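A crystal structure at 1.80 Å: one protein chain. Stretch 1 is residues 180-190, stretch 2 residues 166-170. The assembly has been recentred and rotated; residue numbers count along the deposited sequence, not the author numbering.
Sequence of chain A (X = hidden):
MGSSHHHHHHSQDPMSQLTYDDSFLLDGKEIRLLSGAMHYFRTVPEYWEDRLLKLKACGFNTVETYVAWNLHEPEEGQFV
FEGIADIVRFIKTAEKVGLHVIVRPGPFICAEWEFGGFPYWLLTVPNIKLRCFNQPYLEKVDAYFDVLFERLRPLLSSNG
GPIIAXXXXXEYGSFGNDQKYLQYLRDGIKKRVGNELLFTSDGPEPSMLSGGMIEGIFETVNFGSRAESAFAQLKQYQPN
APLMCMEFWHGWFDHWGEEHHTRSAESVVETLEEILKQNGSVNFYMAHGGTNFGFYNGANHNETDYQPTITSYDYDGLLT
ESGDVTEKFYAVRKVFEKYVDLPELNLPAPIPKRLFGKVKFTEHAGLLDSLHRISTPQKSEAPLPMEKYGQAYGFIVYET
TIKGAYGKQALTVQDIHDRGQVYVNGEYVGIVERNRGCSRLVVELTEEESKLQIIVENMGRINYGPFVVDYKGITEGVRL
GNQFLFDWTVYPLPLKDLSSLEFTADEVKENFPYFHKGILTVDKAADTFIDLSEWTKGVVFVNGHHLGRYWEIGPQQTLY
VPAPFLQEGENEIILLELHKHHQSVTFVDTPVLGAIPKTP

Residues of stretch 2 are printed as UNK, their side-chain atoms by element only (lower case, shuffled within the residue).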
# COMPACT_ATOMS: atom_id res chain seq x y z
N LYS A 180 -25.92 -9.88 -6.28
CA LYS A 180 -25.81 -11.16 -5.68
C LYS A 180 -24.53 -11.25 -4.90
O LYS A 180 -24.50 -11.81 -3.86
CB LYS A 180 -25.83 -12.26 -6.73
CG LYS A 180 -27.19 -12.68 -7.16
CD LYS A 180 -27.16 -14.00 -7.92
CE LYS A 180 -27.06 -15.21 -7.01
NZ LYS A 180 -28.34 -15.94 -6.72
N TYR A 181 -23.46 -10.73 -5.45
CA TYR A 181 -22.19 -10.70 -4.74
C TYR A 181 -22.27 -9.89 -3.45
O TYR A 181 -21.84 -10.33 -2.44
CB TYR A 181 -21.15 -10.07 -5.63
CG TYR A 181 -19.84 -9.65 -4.97
CD1 TYR A 181 -19.15 -10.48 -4.16
CD2 TYR A 181 -19.29 -8.44 -5.20
CE1 TYR A 181 -17.96 -10.09 -3.59
CE2 TYR A 181 -18.14 -8.05 -4.63
CZ TYR A 181 -17.47 -8.87 -3.84
OH TYR A 181 -16.33 -8.46 -3.30
N LEU A 182 -22.84 -8.70 -3.52
CA LEU A 182 -22.94 -7.87 -2.35
C LEU A 182 -23.78 -8.53 -1.25
O LEU A 182 -23.45 -8.51 -0.11
CB LEU A 182 -23.52 -6.52 -2.69
CG LEU A 182 -22.67 -5.60 -3.54
CD1 LEU A 182 -23.40 -4.33 -3.90
CD2 LEU A 182 -21.41 -5.30 -2.86
N GLN A 183 -24.88 -9.13 -1.65
CA GLN A 183 -25.74 -9.83 -0.74
C GLN A 183 -25.07 -11.01 -0.12
O GLN A 183 -25.21 -11.25 1.02
CB GLN A 183 -27.08 -10.18 -1.38
CG GLN A 183 -27.88 -8.96 -1.70
CD GLN A 183 -29.27 -9.22 -2.14
OE1 GLN A 183 -29.78 -10.26 -1.94
NE2 GLN A 183 -29.87 -8.25 -2.77
N TYR A 184 -24.30 -11.72 -0.90
CA TYR A 184 -23.59 -12.82 -0.35
C TYR A 184 -22.55 -12.36 0.67
O TYR A 184 -22.36 -12.94 1.70
CB TYR A 184 -22.91 -13.57 -1.45
CG TYR A 184 -22.23 -14.79 -0.97
CD1 TYR A 184 -22.88 -15.98 -0.91
CD2 TYR A 184 -20.93 -14.74 -0.55
CE1 TYR A 184 -22.28 -17.09 -0.46
CE2 TYR A 184 -20.30 -15.86 -0.12
CZ TYR A 184 -20.98 -17.04 -0.07
OH TYR A 184 -20.38 -18.19 0.39
N LEU A 185 -21.88 -11.29 0.33
CA LEU A 185 -20.90 -10.69 1.23
C LEU A 185 -21.52 -10.18 2.53
O LEU A 185 -21.03 -10.45 3.57
CB LEU A 185 -20.20 -9.53 0.55
CG LEU A 185 -18.77 -9.29 0.88
CD1 LEU A 185 -18.00 -10.56 0.85
CD2 LEU A 185 -18.16 -8.30 -0.06
N ARG A 186 -22.65 -9.53 2.42
CA ARG A 186 -23.33 -9.01 3.58
C ARG A 186 -23.72 -10.13 4.54
O ARG A 186 -23.54 -10.07 5.70
CB ARG A 186 -24.58 -8.31 3.10
CG ARG A 186 -25.60 -7.91 4.14
CD ARG A 186 -26.95 -7.77 3.54
NE ARG A 186 -27.54 -9.02 3.06
CZ ARG A 186 -28.60 -9.10 2.27
NH1 ARG A 186 -29.22 -8.03 1.88
NH2 ARG A 186 -29.05 -10.26 1.89
N ASP A 187 -24.28 -11.15 3.95
CA ASP A 187 -24.70 -12.31 4.69
C ASP A 187 -23.54 -13.05 5.30
O ASP A 187 -23.62 -13.53 6.41
CB ASP A 187 -25.53 -13.24 3.83
CG ASP A 187 -26.86 -12.64 3.44
OD1 ASP A 187 -27.27 -11.62 3.97
OD2 ASP A 187 -27.49 -13.21 2.57
N GLY A 188 -22.46 -13.15 4.55
CA GLY A 188 -21.27 -13.77 5.03
C GLY A 188 -20.63 -13.07 6.19
O GLY A 188 -20.21 -13.69 7.11
N ILE A 189 -20.54 -11.75 6.15
CA ILE A 189 -20.04 -10.99 7.28
C ILE A 189 -21.01 -11.08 8.47
O ILE A 189 -20.60 -11.22 9.60
CB ILE A 189 -19.75 -9.53 6.91
CG1 ILE A 189 -18.54 -9.49 6.00
CG2 ILE A 189 -19.46 -8.70 8.09
CD1 ILE A 189 -18.33 -8.24 5.34
N LYS A 190 -22.29 -11.03 8.16
CA LYS A 190 -23.25 -10.99 9.23
C LYS A 190 -23.14 -12.22 10.09
O LYS A 190 -23.11 -12.13 11.27
CB LYS A 190 -24.65 -10.85 8.67
CG LYS A 190 -25.72 -10.57 9.65
CD LYS A 190 -25.25 -9.78 10.82
CE LYS A 190 -25.46 -10.48 12.14
NZ LYS A 190 -26.89 -10.57 12.46
N UNK A 166 -18.69 -2.34 10.93
CA UNK A 166 -17.88 -2.86 9.88
C UNK A 166 -18.42 -2.54 8.48
O UNK A 166 -19.59 -2.53 8.28
c UNK A 166 -18.33 -5.31 12.20
c UNK A 166 -17.78 -4.35 10.04
c UNK A 166 -17.21 -4.89 11.33
c UNK A 166 -16.33 -6.05 11.05
N UNK A 167 -17.51 -2.31 7.55
CA UNK A 167 -17.88 -2.02 6.18
C UNK A 167 -17.94 -3.28 5.35
O UNK A 167 -17.13 -4.10 5.51
c UNK A 167 -16.42 0.43 3.60
n UNK A 167 -16.54 1.70 3.84
c UNK A 167 -17.40 -0.48 4.26
o UNK A 167 -15.55 -0.02 2.89
c UNK A 167 -16.90 -1.09 5.52
N UNK A 168 -18.90 -3.37 4.46
CA UNK A 168 -19.06 -4.52 3.64
C UNK A 168 -18.22 -4.48 2.41
O UNK A 168 -17.35 -5.24 2.32
c UNK A 168 -22.53 -5.35 4.73
c UNK A 168 -20.56 -5.94 2.34
c UNK A 168 -20.51 -4.88 3.38
c UNK A 168 -21.12 -5.37 4.69
N UNK A 169 -18.37 -3.62 1.46
CA UNK A 169 -17.26 -3.91 0.49
C UNK A 169 -16.48 -2.61 0.67
O UNK A 169 -16.46 -2.02 1.66
c UNK A 169 -16.31 -4.93 -2.72
o UNK A 169 -15.78 -5.81 -3.36
c UNK A 169 -17.80 -4.16 -0.91
c UNK A 169 -17.27 -5.34 -1.65
o UNK A 169 -16.05 -3.76 -2.92
N UNK A 170 -15.79 -2.27 -0.36
CA UNK A 170 -15.44 -0.88 -0.56
C UNK A 170 -15.69 -0.12 -1.83
O UNK A 170 -15.23 -0.49 -2.85
n UNK A 170 -12.72 0.90 -1.14
c UNK A 170 -13.33 0.40 -0.11
c UNK A 170 -13.96 -0.96 -0.27
o UNK A 170 -13.44 0.99 0.90

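Position 166 carries four side-chain carbons and no heteroatom, and the chain forks at its second carbon. CA-to-CB points toward the helix of stretch 1, yet the nearest pair, CB of position 166 and CG2 of Ile189, is 5.1 Å apart, beyond contact distance. An all-carbon chain of four atoms, unbranched at CB and forked one atom further out, is leucine: Leu166, in the last part of a strand.

Position 167 has three carbons in a row, the third bearing one oxygen and one nitrogen, which makes a terminal amide. CA-to-CB points away from the helix, as expected for the next residue along a strand, and what reaches stretch 1 is backbone: the CD1 atom of Ile189 lies 4.3 Å from the carbonyl O of position 167. Three carbons ending in an amide give Gln167.

Position 168 again has only carbon, four atoms, but here the fork is at CB itself, with one arm of a single carbon and the other of two. Its CA-to-CB bond runs sideways, and the end of the side chain comes nearer to the helix. It touches Leu185, Arg186 and Ile189, so it spans about one helical turn. The CB-branched pattern with unequal arms is isoleucine. In Ile168, CG2 is 4.0 Å from CB of Leu185, CD1 is 3.9 Å from CA of Arg186, and CG1 is 4.1 Å from CD1 of Ile189. No other residue of stretch 2 has more of its surface covered by the helix.

Position 169 shows three carbons, the third carrying two oxygens: a carboxylate. CA-to-CB points toward the helix, and one of the oxygens lies 2.7 Å from OH of Tyr181. The residue is glutamate. Tyr181 OH donates a hydrogen bond to OE2 of Glu169 at that 2.7 Å, with the oxygen at the edge of the ring, near its plane. The aliphatic part is used as well: CD2 of Leu185 is 3.5 Å from CG of Glu169, and CD2 of Leu182 is 4.3 Å from its CB.

Position 170 has two carbons, the second with one oxygen and one nitrogen, a short amide out of reach of the helix. This is Asn170, whose backbone N donates to OE1 of Glu169 at 3.0 Å, so the carboxylate is held from its own loop as well as from the helix.

The contact is small, 350 Å² in all, and its rule is simple. Helix residues 181, 182, 185, 186 and 189 follow the spacing that keeps one side of a helix facing a neighbour. Ile168 packs carbon against Leu185, Arg186 and Ile189, and Glu169 covers the face from Tyr181 to Leu185, adding one polar tie, its methylenes packed against leucine before its charge meets the tyrosine hydroxyl. Arg186 presents its backbone CA and CB to Ile168, but the end of its side chain leads away, forming a salt bridge from NE to OD1 of Asp187 at 2.8 Å.

Stretch 2 (166-170) LQIEN
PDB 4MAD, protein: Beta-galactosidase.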